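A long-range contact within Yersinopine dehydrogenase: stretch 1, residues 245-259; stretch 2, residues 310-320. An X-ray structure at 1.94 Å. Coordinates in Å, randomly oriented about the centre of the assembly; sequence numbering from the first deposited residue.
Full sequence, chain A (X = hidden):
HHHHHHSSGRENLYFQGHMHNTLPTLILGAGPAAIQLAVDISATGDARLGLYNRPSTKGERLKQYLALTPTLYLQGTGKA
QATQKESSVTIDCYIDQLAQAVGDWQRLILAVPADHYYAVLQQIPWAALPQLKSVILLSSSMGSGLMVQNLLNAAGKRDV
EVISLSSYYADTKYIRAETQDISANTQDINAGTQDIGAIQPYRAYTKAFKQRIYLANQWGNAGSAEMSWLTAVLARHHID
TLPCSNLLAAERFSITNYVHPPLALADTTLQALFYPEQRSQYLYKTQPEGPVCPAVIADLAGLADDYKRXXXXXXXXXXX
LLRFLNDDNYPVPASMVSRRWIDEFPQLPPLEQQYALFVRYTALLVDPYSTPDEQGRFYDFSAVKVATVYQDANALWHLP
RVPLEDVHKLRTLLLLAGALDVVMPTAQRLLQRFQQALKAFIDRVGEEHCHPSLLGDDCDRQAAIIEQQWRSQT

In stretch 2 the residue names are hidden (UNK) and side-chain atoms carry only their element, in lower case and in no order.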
# COMPACT_ATOMS: atom_id res chain seq x y z
N SER A 245 -29.34 -3.95 -21.84
CA SER A 245 -30.79 -3.86 -22.07
C SER A 245 -31.20 -2.46 -22.48
O SER A 245 -32.25 -2.29 -23.11
CB SER A 245 -31.57 -4.24 -20.81
OG SER A 245 -31.21 -5.51 -20.34
N ASN A 246 -30.43 -1.45 -22.10
CA ASN A 246 -30.75 -0.08 -22.42
C ASN A 246 -29.47 0.74 -22.27
O ASN A 246 -28.42 0.22 -21.89
CB ASN A 246 -31.90 0.43 -21.54
CG ASN A 246 -31.62 0.29 -20.07
OD1 ASN A 246 -30.70 0.90 -19.54
ND2 ASN A 246 -32.44 -0.51 -19.39
N LEU A 247 -29.59 2.03 -22.57
CA LEU A 247 -28.42 2.90 -22.60
C LEU A 247 -27.79 3.00 -21.21
O LEU A 247 -26.58 2.82 -21.06
CB LEU A 247 -28.82 4.30 -23.12
CG LEU A 247 -29.30 4.25 -24.57
CD1 LEU A 247 -30.25 5.42 -24.91
CD2 LEU A 247 -28.08 4.22 -25.54
N LEU A 248 -28.60 3.21 -20.19
CA LEU A 248 -28.07 3.34 -18.83
C LEU A 248 -27.41 2.04 -18.38
O LEU A 248 -26.40 2.07 -17.66
CB LEU A 248 -29.20 3.72 -17.88
CG LEU A 248 -29.05 4.64 -16.68
CD1 LEU A 248 -28.07 5.82 -16.86
CD2 LEU A 248 -30.45 5.16 -16.40
N ALA A 249 -27.95 0.89 -18.81
CA ALA A 249 -27.39 -0.39 -18.42
C ALA A 249 -26.02 -0.64 -19.03
O ALA A 249 -25.33 -1.56 -18.59
CB ALA A 249 -28.34 -1.52 -18.81
N ALA A 250 -25.63 0.12 -20.05
CA ALA A 250 -24.24 0.12 -20.50
C ALA A 250 -23.42 1.22 -19.81
O ALA A 250 -22.26 0.99 -19.45
CB ALA A 250 -24.15 0.33 -22.01
N GLU A 251 -24.03 2.41 -19.62
CA GLU A 251 -23.31 3.57 -19.11
C GLU A 251 -22.87 3.36 -17.66
O GLU A 251 -21.92 3.98 -17.20
CB GLU A 251 -24.20 4.82 -19.23
CG GLU A 251 -24.47 5.28 -20.67
CD GLU A 251 -25.71 6.17 -20.85
OE1 GLU A 251 -26.51 6.35 -19.91
OE2 GLU A 251 -25.91 6.68 -21.99
N ARG A 252 -23.61 2.53 -16.94
CA ARG A 252 -23.26 2.20 -15.57
C ARG A 252 -21.87 1.60 -15.47
O ARG A 252 -21.30 1.60 -14.38
CB ARG A 252 -24.30 1.25 -15.00
CG ARG A 252 -24.32 -0.12 -15.66
CD ARG A 252 -25.38 -1.02 -15.03
NE ARG A 252 -25.51 -2.26 -15.80
CZ ARG A 252 -25.68 -3.48 -15.28
NH1 ARG A 252 -25.77 -3.65 -13.96
NH2 ARG A 252 -25.75 -4.53 -16.08
N PHE A 253 -21.29 1.12 -16.57
CA PHE A 253 -19.93 0.61 -16.61
C PHE A 253 -18.89 1.67 -17.00
O PHE A 253 -17.85 1.33 -17.60
CB PHE A 253 -19.86 -0.59 -17.56
CG PHE A 253 -20.61 -1.78 -17.06
CD1 PHE A 253 -20.10 -2.54 -16.04
CD2 PHE A 253 -21.83 -2.13 -17.59
CE1 PHE A 253 -20.77 -3.64 -15.55
CE2 PHE A 253 -22.53 -3.23 -17.11
CZ PHE A 253 -22.00 -3.99 -16.09
N SER A 254 -19.11 2.95 -16.66
CA SER A 254 -18.10 4.00 -16.87
C SER A 254 -17.21 4.11 -15.62
O SER A 254 -17.59 4.73 -14.62
CB SER A 254 -18.77 5.35 -17.16
OG SER A 254 -19.67 5.23 -18.26
N ILE A 255 -15.99 3.59 -15.69
CA ILE A 255 -15.13 3.51 -14.51
C ILE A 255 -14.91 4.89 -13.88
O ILE A 255 -14.91 5.02 -12.65
CB ILE A 255 -13.80 2.84 -14.87
CG1 ILE A 255 -12.93 2.66 -13.61
CG2 ILE A 255 -13.08 3.64 -15.95
CD1 ILE A 255 -11.65 1.93 -13.85
N THR A 256 -14.71 5.94 -14.71
CA THR A 256 -14.28 7.22 -14.16
C THR A 256 -15.36 7.86 -13.31
O THR A 256 -15.03 8.64 -12.42
CB THR A 256 -13.87 8.21 -15.25
OG1 THR A 256 -15.00 8.47 -16.10
CG2 THR A 256 -12.70 7.65 -16.06
N ASN A 257 -16.63 7.54 -13.53
CA ASN A 257 -17.65 8.09 -12.64
C ASN A 257 -17.51 7.57 -11.23
O ASN A 257 -17.92 8.26 -10.28
CB ASN A 257 -19.05 7.76 -13.16
CG ASN A 257 -19.38 8.48 -14.47
OD1 ASN A 257 -18.72 8.28 -15.48
ND2 ASN A 257 -20.41 9.34 -14.44
N TYR A 258 -16.99 6.35 -11.06
CA TYR A 258 -16.81 5.74 -9.74
C TYR A 258 -15.51 6.18 -9.08
O TYR A 258 -15.49 6.43 -7.87
CB TYR A 258 -16.82 4.21 -9.86
CG TYR A 258 -18.15 3.66 -10.30
CD1 TYR A 258 -19.15 3.39 -9.38
CD2 TYR A 258 -18.41 3.42 -11.65
CE1 TYR A 258 -20.38 2.88 -9.80
CE2 TYR A 258 -19.63 2.92 -12.08
CZ TYR A 258 -20.62 2.67 -11.15
OH TYR A 258 -21.86 2.16 -11.53
N VAL A 259 -14.42 6.26 -9.84
CA VAL A 259 -13.08 6.34 -9.29
C VAL A 259 -12.57 7.77 -9.18
O VAL A 259 -11.90 8.13 -8.21
CB VAL A 259 -12.12 5.48 -10.15
CG1 VAL A 259 -10.67 5.65 -9.74
CG2 VAL A 259 -12.53 4.05 -10.04
N UNK A 310 -29.41 5.56 -7.18
CA UNK A 310 -29.92 6.32 -8.32
C UNK A 310 -30.31 5.39 -9.45
O UNK A 310 -31.40 5.51 -10.02
c UNK A 310 -30.53 8.93 -9.76
c UNK A 310 -28.12 9.14 -10.37
c UNK A 310 -28.87 7.33 -8.79
c UNK A 310 -29.25 8.17 -10.01
N UNK A 311 -29.41 4.48 -9.82
CA UNK A 311 -29.70 3.51 -10.87
C UNK A 311 -30.95 2.70 -10.55
O UNK A 311 -31.85 2.57 -11.38
c UNK A 311 -26.08 2.33 -11.62
c UNK A 311 -27.28 3.25 -11.70
c UNK A 311 -28.50 2.60 -11.07
c UNK A 311 -27.57 3.58 -13.14
N UNK A 312 -31.01 2.14 -9.34
CA UNK A 312 -32.19 1.37 -8.95
C UNK A 312 -33.46 2.18 -9.13
O UNK A 312 -34.48 1.66 -9.61
n UNK A 312 -30.88 -0.67 -6.12
c UNK A 312 -32.06 0.91 -7.51
c UNK A 312 -31.03 -0.21 -7.33
o UNK A 312 -30.38 -0.62 -8.28
N UNK A 313 -33.43 3.46 -8.75
CA UNK A 313 -34.59 4.33 -8.95
C UNK A 313 -34.92 4.46 -10.42
O UNK A 313 -36.09 4.54 -10.80
n UNK A 313 -39.23 8.82 -8.25
n UNK A 313 -37.46 7.55 -7.54
c UNK A 313 -38.49 7.72 -8.36
c UNK A 313 -34.29 5.71 -8.34
c UNK A 313 -35.40 6.71 -8.50
n UNK A 313 -38.79 6.81 -9.27
c UNK A 313 -36.56 6.41 -7.57
N UNK A 314 -33.90 4.51 -11.26
CA UNK A 314 -34.09 4.58 -12.70
C UNK A 314 -34.44 3.24 -13.32
O UNK A 314 -34.63 3.19 -14.54
c UNK A 314 -32.60 6.60 -12.93
c UNK A 314 -33.58 7.54 -13.64
c UNK A 314 -31.18 7.00 -13.20
c UNK A 314 -32.84 5.15 -13.36
N UNK A 315 -34.54 2.17 -12.53
CA UNK A 315 -34.90 0.86 -13.04
C UNK A 315 -33.75 0.03 -13.54
O UNK A 315 -33.95 -0.88 -14.36
N UNK A 316 -32.54 0.30 -13.07
CA UNK A 316 -31.34 -0.32 -13.58
C UNK A 316 -30.59 -0.93 -12.40
O UNK A 316 -30.51 -0.34 -11.31
c UNK A 316 -31.24 1.15 -15.61
c UNK A 316 -29.17 0.09 -14.78
c UNK A 316 -30.48 0.70 -14.36
N UNK A 317 -30.11 -2.15 -12.61
CA UNK A 317 -29.35 -2.85 -11.59
C UNK A 317 -27.98 -2.22 -11.43
O UNK A 317 -27.35 -1.81 -12.42
o UNK A 317 -29.80 -5.19 -9.44
c UNK A 317 -30.57 -5.67 -10.31
o UNK A 317 -31.42 -6.55 -10.04
c UNK A 317 -29.21 -4.33 -11.98
c UNK A 317 -30.46 -5.16 -11.75
N UNK A 318 -27.50 -2.15 -10.18
CA UNK A 318 -26.16 -1.67 -9.92
C UNK A 318 -25.13 -2.69 -10.37
O UNK A 318 -25.42 -3.88 -10.48
c UNK A 318 -25.96 -1.36 -8.43
c UNK A 318 -25.91 -2.57 -7.48
c UNK A 318 -27.28 -3.16 -7.19
o UNK A 318 -28.26 -2.87 -7.92
o UNK A 318 -27.39 -3.94 -6.22
N UNK A 319 -23.92 -2.21 -10.65
CA UNK A 319 -22.80 -3.10 -10.96
C UNK A 319 -22.19 -3.64 -9.66
O UNK A 319 -22.51 -3.16 -8.57
c UNK A 319 -20.94 -1.37 -10.92
c UNK A 319 -19.80 -0.69 -11.68
c UNK A 319 -21.73 -2.36 -11.78
c UNK A 319 -22.38 -1.64 -12.97
N UNK A 320 -21.35 -4.67 -9.80
CA UNK A 320 -20.38 -5.09 -8.78
C UNK A 320 -19.10 -4.31 -9.02
O UNK A 320 -18.32 -4.63 -9.93
n UNK A 320 -19.12 -8.42 -7.59
c UNK A 320 -20.14 -6.60 -8.89
o UNK A 320 -18.28 -6.34 -7.37
c UNK A 320 -19.10 -7.11 -7.86
O HOH W 1 -23.55 0.72 -10.17

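Position 310 carries four carbons forked at the second, on a helix that begins earlier in the chain, and stays out of reach of stretch 1. The fork marks Leu310. Position 311 has the same four-carbon fork, but its CA-to-CB bond points toward stretch 1 and its carbons meet Leu248 and Arg252. It is Leu311, with CD2 4.0 Å from Leu248 CG and CD1 4.0 Å from Arg252 CB.

At 312, two carbons end in one oxygen and one nitrogen, an amide out of reach of stretch 1: Asn312. Position 313 shows three carbons, a nitrogen, and a carbon bearing two more nitrogens. This guanidinium, bonded elsewhere in the structure, identifies Arg313.

Position 314 is again four carbons forked at the second, turned toward Leu248. This is Leu314, whose CD1 lies 3.8 Å from Leu248 CD2. Position 315 has no side-chain atoms and a phi of 87°; a CB here would jam against the carbonyl O of Leu314. Gly315 thus closes the helix in a Schellman motif, in which Gly315 N bonds to Asn312 O and the N of 316 to Leu311 O.

One carbon carrying two others at 316, packed on Asn246, Leu248, Ala249 and Arg252, defines Val316. Its CG2 is 4.0 Å from Leu248 CB, and its CG1 is 4.1 Å from Ala249 CA.

Position 317 has three carbons, the third bearing two oxygens; the first carbon passes near Arg252, but the end leads away. The length and carboxylate give Glu317. Position 318 repeats this composition with CA-to-CB directed away from stretch 1, and is Glu318.

At 319, four carbons fork at the first, one arm being two carbons long, and touch Arg252, Phe253 and Tyr258. This is Ile319: CG2 sits over one face of the Phe253 ring, 3.6 Å from Phe253 CE1, while CD1 reaches within 3.5 Å of Tyr258 CZ. Position 320, two carbons ending in one oxygen and one nitrogen, points away and caps a backbone N just past the stretch; it is Asn320.

The contact is chiefly apolar, with Leu248 packed among Leu311, Leu314 and Val316, and Ile319 against the two aromatic rings. Arg252 links these regions: its aliphatic chain packs on Leu311, Val316 and Ile319, its NE donates to Ala249 O (2.9 Å), and its NH1 makes a weak hydrogen bond to Glu317 O (2.9 Å). A water bridges the segments, 2.6 Å from Tyr258 OH and accepting from Ile319 N at 3.0 Å.

Stretch 2 (310-320) LLNRLGVEEIN
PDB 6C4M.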